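Local atomic coordinates of protection of telomeres protein 1 (Schizosaccharomyces pombe, PDB entry 5USB), a protein that binds single-stranded telomeric DNA of consensus 5'-GGTTAC-3', protects the 3' overhang of telomeres and regulates telomerase and telomere length. Residues C67-H73 against E103-D109; Y76-I81 against S117-V121. The protein carries 1 engineered substitution. One frame throughout, in Å; residues are numbered along the deposited sequence.

Contact 1 of 2, residues C67-H73 against E103-D109. With nucleotides of chain B.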
loop_
_atom_site.group_PDB
_atom_site.type_symbol
_atom_site.label_atom_id
_atom_site.label_comp_id
_atom_site.label_asym_id
_atom_site.label_seq_id
_atom_site.Cartn_x
_atom_site.Cartn_y
_atom_site.Cartn_z
ATOM N N CYS A 67 0.923 4.455 -1.747
ATOM C CA CYS A 67 0.622 4.051 -3.121
ATOM C C CYS A 67 -0.098 5.224 -3.754
ATOM O O CYS A 67 -1.099 5.682 -3.204
ATOM C CB CYS A 67 -0.247 2.788 -3.174
ATOM S SG CYS A 67 0.407 1.411 -2.191
ATOM N N ILE A 68 0.390 5.694 -4.917
ATOM C CA ILE A 68 -0.265 6.759 -5.667
ATOM C C ILE A 68 -0.948 6.174 -6.893
ATOM O O ILE A 68 -0.313 5.486 -7.696
ATOM C CB ILE A 68 0.721 7.859 -6.093
ATOM C CG1 ILE A 68 1.537 8.323 -4.893
ATOM C CG2 ILE A 68 -0.049 9.017 -6.776
ATOM C CD1 ILE A 68 0.742 8.962 -3.877
ATOM N N LEU A 69 -2.254 6.464 -7.028
ATOM C CA LEU A 69 -3.086 5.917 -8.088
ATOM C C LEU A 69 -3.556 7.053 -8.984
ATOM O O LEU A 69 -4.122 8.032 -8.493
ATOM C CB LEU A 69 -4.294 5.192 -7.497
ATOM C CG LEU A 69 -4.099 3.758 -6.970
ATOM C CD1 LEU A 69 -3.135 3.652 -5.818
ATOM C CD2 LEU A 69 -5.442 3.122 -6.555
ATOM N N TRP A 70 -3.300 6.937 -10.287
ATOM C CA TRP A 70 -3.730 7.943 -11.248
ATOM C C TRP A 70 -4.770 7.382 -12.204
ATOM O O TRP A 70 -4.900 6.171 -12.385
ATOM C CB TRP A 70 -2.554 8.446 -12.081
ATOM C CG TRP A 70 -1.716 9.504 -11.442
ATOM C CD1 TRP A 70 -2.013 10.836 -11.330
ATOM C CD2 TRP A 70 -0.422 9.333 -10.879
ATOM N NE1 TRP A 70 -0.993 11.498 -10.721
ATOM C CE2 TRP A 70 0.005 10.595 -10.432
ATOM C CE3 TRP A 70 0.424 8.228 -10.705
ATOM C CZ2 TRP A 70 1.226 10.789 -9.814
ATOM C CZ3 TRP A 70 1.632 8.427 -10.092
ATOM C CH2 TRP A 70 2.028 9.702 -9.656
ATOM N N ASP A 71 -5.486 8.301 -12.841
ATOM C CA ASP A 71 -6.333 7.974 -14.013
ATOM C C ASP A 71 -7.311 6.862 -13.655
ATOM O O ASP A 71 -7.997 6.970 -12.628
ATOM C CB ASP A 71 -5.429 7.641 -15.191
ATOM C CG ASP A 71 -4.456 8.735 -15.499
ATOM O OD1 ASP A 71 -3.298 8.397 -15.769
ATOM O OD2 ASP A 71 -4.833 9.914 -15.409
ATOM N N GLU A 72 -7.414 5.780 -14.442
ATOM C CA GLU A 72 -8.439 4.772 -14.176
ATOM C C GLU A 72 -8.290 4.161 -12.791
ATOM O O GLU A 72 -9.273 3.752 -12.176
ATOM C CB GLU A 72 -8.415 3.665 -15.250
ATOM C CG GLU A 72 -7.204 2.762 -15.324
ATOM C CD GLU A 72 -6.050 3.316 -16.148
ATOM O OE1 GLU A 72 -6.001 4.531 -16.428
ATOM O OE2 GLU A 72 -5.183 2.499 -16.525
ATOM N N HIS A 73 -7.068 4.082 -12.273
ATOM C CA HIS A 73 -6.896 3.484 -10.950
ATOM C C HIS A 73 -7.497 4.374 -9.875
ATOM O O HIS A 73 -8.079 3.889 -8.894
ATOM C CB HIS A 73 -5.408 3.252 -10.676
ATOM C CG HIS A 73 -4.665 2.660 -11.824
ATOM N ND1 HIS A 73 -4.749 1.334 -12.183
ATOM C CD2 HIS A 73 -3.834 3.241 -12.722
ATOM C CE1 HIS A 73 -3.975 1.119 -13.238
ATOM N NE2 HIS A 73 -3.417 2.260 -13.590
ATOM N N GLU A 103 8.010 4.074 -2.613
ATOM C CA GLU A 103 6.597 4.281 -2.818
ATOM C C GLU A 103 6.153 3.392 -3.971
ATOM O O GLU A 103 6.963 2.870 -4.735
ATOM C CB GLU A 103 6.268 5.764 -3.078
ATOM C CG GLU A 103 7.034 6.381 -4.220
ATOM C CD GLU A 103 6.672 7.838 -4.485
ATOM O OE1 GLU A 103 5.757 8.370 -3.826
ATOM O OE2 GLU A 103 7.315 8.438 -5.374
ATOM N N CYS A 104 4.849 3.184 -4.044
ATOM C CA CYS A 104 4.221 2.393 -5.087
ATOM C C CYS A 104 3.394 3.306 -5.981
ATOM O O CYS A 104 2.703 4.205 -5.497
ATOM C CB CYS A 104 3.373 1.303 -4.434
ATOM S SG CYS A 104 2.360 0.316 -5.492
ATOM N N ILE A 105 3.451 3.045 -7.289
ATOM C CA ILE A 105 2.846 3.909 -8.285
ATOM C C ILE A 105 1.978 3.068 -9.197
ATOM O O ILE A 105 2.398 1.999 -9.654
ATOM C CB ILE A 105 3.917 4.642 -9.101
ATOM C CG1 ILE A 105 4.771 5.528 -8.199
ATOM C CG2 ILE A 105 3.251 5.432 -10.184
ATOM C CD1 ILE A 105 4.030 6.580 -7.446
ATOM N N LEU A 106 0.759 3.554 -9.464
ATOM C CA LEU A 106 -0.102 2.976 -10.498
ATOM C C LEU A 106 -0.420 4.080 -11.513
ATOM O O LEU A 106 -1.298 4.922 -11.316
ATOM C CB LEU A 106 -1.356 2.349 -9.904
ATOM C CG LEU A 106 -1.210 1.033 -9.162
ATOM C CD1 LEU A 106 -0.608 1.246 -7.797
ATOM C CD2 LEU A 106 -2.515 0.334 -9.038
ATOM N N HIS A 107 0.351 4.089 -12.592
ATOM C CA HIS A 107 0.178 5.054 -13.662
ATOM C C HIS A 107 -0.977 4.628 -14.565
ATOM O O HIS A 107 -1.240 3.455 -14.749
ATOM C CB HIS A 107 1.461 5.157 -14.505
ATOM C CG HIS A 107 2.605 5.846 -13.817
ATOM N ND1 HIS A 107 2.628 7.204 -13.587
ATOM C CD2 HIS A 107 3.796 5.369 -13.375
ATOM C CE1 HIS A 107 3.767 7.529 -12.998
ATOM N NE2 HIS A 107 4.493 6.433 -12.862
ATOM N N GLY A 108 -1.668 5.611 -15.123
ATOM C CA GLY A 108 -2.680 5.321 -16.112
ATOM C C GLY A 108 -2.073 4.462 -17.201
ATOM O O GLY A 108 -0.962 4.763 -17.655
ATOM N N ASP A 109 -2.750 3.408 -17.530
ATOM C CA ASP A 109 -2.219 2.427 -18.476
ATOM C C ASP A 109 -3.290 2.081 -19.521
ATOM O O ASP A 109 -3.614 0.950 -19.633
ATOM C CB ASP A 109 -1.747 1.160 -17.715
ATOM C CG ASP A 109 -1.039 0.179 -18.597
ATOM O OD1 ASP A 109 -0.622 0.588 -19.655
ATOM O OD2 ASP A 109 -0.857 -1.001 -18.317
ATOM O "O5'" G B 1 6.367 13.341 -14.651
ATOM C "C5'" G B 1 5.222 12.991 -13.872
ATOM C "C4'" G B 1 4.276 14.158 -13.853
ATOM O "O4'" G B 1 3.041 13.808 -14.511
ATOM C "C3'" G B 1 3.846 14.635 -12.488
ATOM O "O3'" G B 1 3.498 15.968 -12.706
ATOM C "C2'" G B 1 2.624 13.761 -12.176
ATOM O "O2'" G B 1 1.531 14.211 -11.402
ATOM C "C1'" G B 1 2.061 13.469 -13.552
ATOM N N9 G B 1 1.770 12.059 -13.709
ATOM C C8 G B 1 2.645 11.011 -13.579
ATOM N N7 G B 1 2.106 9.858 -13.856
ATOM C C5 G B 1 0.806 10.169 -14.218
ATOM C C6 G B 1 -0.256 9.326 -14.618
ATOM O O6 G B 1 -0.249 8.110 -14.752
ATOM N N1 G B 1 -1.417 10.048 -14.872
ATOM C C2 G B 1 -1.540 11.408 -14.746
ATOM N N2 G B 1 -2.741 11.922 -15.021
ATOM N N3 G B 1 -0.553 12.207 -14.376
ATOM C C4 G B 1 0.583 11.524 -14.127
ATOM P P DG B 2 4.301 17.099 -12.007
ATOM O OP1 DG B 2 3.793 18.378 -12.538
ATOM O OP2 DG B 2 5.731 16.776 -12.064
ATOM O "O5'" DG B 2 3.826 16.997 -10.494
ATOM C "C5'" DG B 2 2.473 17.264 -10.142
ATOM C "C4'" DG B 2 2.227 16.766 -8.739
ATOM O "O4'" DG B 2 1.939 15.356 -8.718
ATOM C "C3'" DG B 2 3.418 16.910 -7.810
ATOM O "O3'" DG B 2 3.400 18.252 -7.360
ATOM C "C2'" DG B 2 3.079 15.906 -6.723
ATOM C "C1'" DG B 2 2.404 14.787 -7.492
ATOM N N9 DG B 2 3.274 13.672 -7.832
ATOM C C8 DG B 2 3.825 13.442 -9.061
ATOM N N7 DG B 2 4.561 12.369 -9.103
ATOM C C5 DG B 2 4.524 11.881 -7.810
ATOM C C6 DG B 2 5.150 10.744 -7.247
ATOM O O6 DG B 2 5.857 9.907 -7.805
ATOM N N1 DG B 2 4.865 10.621 -5.892
ATOM C C2 DG B 2 4.053 11.470 -5.182
ATOM N N2 DG B 2 3.878 11.176 -3.895
ATOM N N3 DG B 2 3.467 12.538 -5.697
ATOM C C4 DG B 2 3.741 12.679 -7.008
#
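L106 packs against both L69 and H73: its CD1 meets L69 CD1 at 4.0 Å, while its CB sits over one face of the H73 imidazole, a CH-pi contact. E72 CG lies over the opposite face. With CG beside its own backbone N (chi1 -44°), the H73 ring reaches the other segment, where NE2 donates to H107 O at 2.7 Å; that bond is bent (137° at the hydrogen) and the donor stands above the carbonyl plane. Were H73 replaced by an alanine, H107 O would probably lose this donor and a gap would open beside L106 CB. W70 turns the edge of its six-membered ring to I105 CG2 and lays one face on the base of G1 of chain B, the other on I68 CG2. D71 OD1 and OD2 accept from G1 N1 (2.7 Å) and N2, while G108 N (2.9 Å) and H107 ND1 donate to G1 O6. Behind these groups the strands run parallel, 16° apart, with L106 N bonded to I68 O at 2.8 Å. Next to these paired strands of an OB-fold, W70, D71, H107 and G108 thus form a pocket that reads a guanine by its Watson-Crick edge, H107 reaching round weakly towards N7.

Contact 2 of 2, residues Y76-I81 against S117-V121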
loop_
_atom_site.group_PDB
_atom_site.type_symbol
_atom_site.label_atom_id
_atom_site.label_comp_id
_atom_site.label_asym_id
_atom_site.label_seq_id
_atom_site.Cartn_x
_atom_site.Cartn_y
_atom_site.Cartn_z
ATOM N N TYR A 76 -11.413 4.350 -10.222
ATOM C CA TYR A 76 -11.948 3.101 -9.702
ATOM C C TYR A 76 -11.950 3.090 -8.184
ATOM O O TYR A 76 -12.940 2.720 -7.549
ATOM C CB TYR A 76 -11.128 1.922 -10.221
ATOM C CG TYR A 76 -11.598 0.578 -9.714
ATOM C CD1 TYR A 76 -12.931 0.218 -9.793
ATOM C CD2 TYR A 76 -10.738 -0.342 -9.184
ATOM C CE1 TYR A 76 -13.352 -1.003 -9.351
ATOM C CE2 TYR A 76 -11.143 -1.563 -8.752
ATOM C CZ TYR A 76 -12.477 -1.914 -8.857
ATOM O OH TYR A 76 -12.948 -3.140 -8.433
ATOM N N CYS A 77 -10.825 3.470 -7.562
ATOM C CA CYS A 77 -10.651 3.217 -6.142
ATOM C C CYS A 77 -11.129 4.325 -5.216
ATOM O O CYS A 77 -11.367 4.041 -4.037
ATOM C CB CYS A 77 -9.182 2.985 -5.861
ATOM S SG CYS A 77 -8.554 1.399 -6.456
ATOM N N ARG A 78 -11.250 5.560 -5.699
ATOM C CA ARG A 78 -11.308 6.724 -4.809
ATOM C C ARG A 78 -12.548 6.740 -3.927
ATOM O O ARG A 78 -12.524 7.341 -2.836
ATOM C CB ARG A 78 -11.238 8.015 -5.630
ATOM C CG ARG A 78 -12.494 8.395 -6.467
ATOM C CD ARG A 78 -12.458 9.911 -6.751
ATOM N NE ARG A 78 -11.066 10.301 -6.757
ATOM C CZ ARG A 78 -10.549 11.452 -6.352
ATOM N NH1 ARG A 78 -11.281 12.483 -5.895
ATOM N NH2 ARG A 78 -9.244 11.536 -6.412
ATOM N N ASN A 79 -13.642 6.147 -4.380
ATOM C CA ASN A 79 -14.851 6.083 -3.567
ATOM C C ASN A 79 -15.235 4.637 -3.297
ATOM O O ASN A 79 -16.419 4.307 -3.151
ATOM C CB ASN A 79 -15.989 6.833 -4.246
ATOM C CG ASN A 79 -16.990 7.366 -3.260
ATOM O OD1 ASN A 79 -16.802 7.239 -2.050
ATOM N ND2 ASN A 79 -18.070 7.959 -3.770
ATOM N N TYR A 80 -14.234 3.770 -3.242
ATOM C CA TYR A 80 -14.424 2.337 -3.118
ATOM C C TYR A 80 -13.520 1.724 -2.051
ATOM O O TYR A 80 -14.029 1.112 -1.107
ATOM C CB TYR A 80 -14.203 1.695 -4.493
ATOM C CG TYR A 80 -14.292 0.215 -4.515
ATOM C CD1 TYR A 80 -15.337 -0.469 -3.893
ATOM C CD2 TYR A 80 -13.358 -0.525 -5.199
ATOM C CE1 TYR A 80 -15.408 -1.847 -3.921
ATOM C CE2 TYR A 80 -13.431 -1.907 -5.222
ATOM C CZ TYR A 80 -14.462 -2.546 -4.606
ATOM O OH TYR A 80 -14.533 -3.911 -4.661
ATOM N N ILE A 81 -12.193 1.850 -2.195
ATOM C CA ILE A 81 -11.259 1.331 -1.200
ATOM C C ILE A 81 -11.281 2.246 0.015
ATOM O O ILE A 81 -11.106 3.468 -0.102
ATOM C CB ILE A 81 -9.838 1.227 -1.775
ATOM C CG1 ILE A 81 -9.795 0.380 -3.005
ATOM C CG2 ILE A 81 -8.856 0.689 -0.705
ATOM C CD1 ILE A 81 -10.212 -1.057 -2.788
ATOM N N SER A 117 -3.173 -4.371 -11.222
ATOM C CA SER A 117 -4.481 -4.334 -10.677
ATOM C C SER A 117 -4.453 -4.137 -9.174
ATOM O O SER A 117 -3.487 -4.367 -8.551
ATOM C CB SER A 117 -5.267 -5.594 -10.961
ATOM O OG SER A 117 -4.679 -6.705 -10.427
ATOM N N ILE A 118 -5.546 -3.651 -8.651
ATOM C CA ILE A 118 -5.753 -3.557 -7.244
ATOM C C ILE A 118 -7.207 -3.906 -7.030
ATOM O O ILE A 118 -8.044 -3.418 -7.716
ATOM C CB ILE A 118 -5.457 -2.192 -6.642
ATOM C CG1 ILE A 118 -6.003 -2.143 -5.224
ATOM C CG2 ILE A 118 -6.053 -1.101 -7.463
ATOM C CD1 ILE A 118 -5.506 -0.948 -4.457
ATOM N N GLU A 119 -7.454 -4.807 -6.115
ATOM C CA GLU A 119 -8.785 -5.189 -5.806
ATOM C C GLU A 119 -8.942 -5.396 -4.292
ATOM O O GLU A 119 -8.014 -5.650 -3.595
ATOM C CB GLU A 119 -9.217 -6.450 -6.551
ATOM C CG GLU A 119 -9.289 -6.336 -8.077
ATOM C CD GLU A 119 -10.493 -5.540 -8.623
ATOM O OE1 GLU A 119 -11.185 -4.948 -7.843
ATOM O OE2 GLU A 119 -10.733 -5.525 -9.853
ATOM N N LYS A 120 -10.160 -5.256 -3.834
ATOM C CA LYS A 120 -10.458 -5.476 -2.456
ATOM C C LYS A 120 -10.488 -6.991 -2.188
ATOM O O LYS A 120 -10.934 -7.728 -3.010
ATOM C CB LYS A 120 -11.819 -4.813 -2.173
ATOM C CG LYS A 120 -12.197 -4.571 -0.729
ATOM C CD LYS A 120 -13.511 -3.806 -0.601
ATOM C CE LYS A 120 -13.404 -2.315 -0.870
ATOM N NZ LYS A 120 -14.485 -1.525 -0.205
ATOM N N VAL A 121 -9.998 -7.414 -1.031
ATOM C CA VAL A 121 -9.995 -8.787 -0.632
ATOM C C VAL A 121 -11.021 -8.925 0.501
ATOM O O VAL A 121 -10.994 -8.183 1.412
ATOM C CB VAL A 121 -8.619 -9.237 -0.105
ATOM C CG1 VAL A 121 -8.648 -10.680 0.337
ATOM C CG2 VAL A 121 -7.578 -9.099 -1.162
HETATM O O HOH W 1 -12.407 -5.220 -5.616
#
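Y76 and E119 meet through a short bond, Y76 OH donating to E119 OE1 at 2.6 Å. The oxygen uses its syn lone pair and lies near the ring plane, with ring and carboxylate planes 83° apart. Y76 extends its ring to the strand with CG anti to the backbone N, whereas E119 bends at chi2 (-74°), bringing its carboxylate round to the hydroxyl. One water joins the second tyrosine to this site: it accepts from K120 N, donates to E119 OE1 at 2.6 Å, and lies 2.7 Å from Y80 OH. K120 runs extended as far as CD, then turns at chi3 (-77°), which carries CE over a face of the Y80 ring, 3.7 Å from Y80 CE1. Its NZ makes an off-centre cation-pi contact with that ring and donates to Y80 O at 2.8 Å, from above the carbonyl plane; D85 is its salt-bridge partner. Deeper in, C77 SG packs on I118 CG2 at 3.7 Å, and I81 CD1 touches K120 CE. The chemistry is therefore layered: an apolar base beneath polar bonds in which E119 OE1 takes two donors, probably favouring its charged form, while the K120 ammonium is probably stabilised by the D85 carboxylate, the Y80 carbonyl and the face of the Y80 ring.

Contacts 1 and 2 share helix 72-77: 67-73 ends on its first two residues and 76-81 begins near its far end, and the strands 102-106 and 117-121 that they meet follow each other in the chain. Their centres are 12 Å apart, and they touch directly where L69 CD2 packs on C77 SG at 3.6 Å and L106 CD2 on I118 CG2 at 4.1 Å. These two side-chain contacts join the apolar parts of the two contacts. Their relation to the nucleic acid differs: D71, H107 and G108 bond to G1 of chain B and E103 to DG2 of chain B, whereas the nearest atom of contact 2 is about 7 Å away from the bound strand.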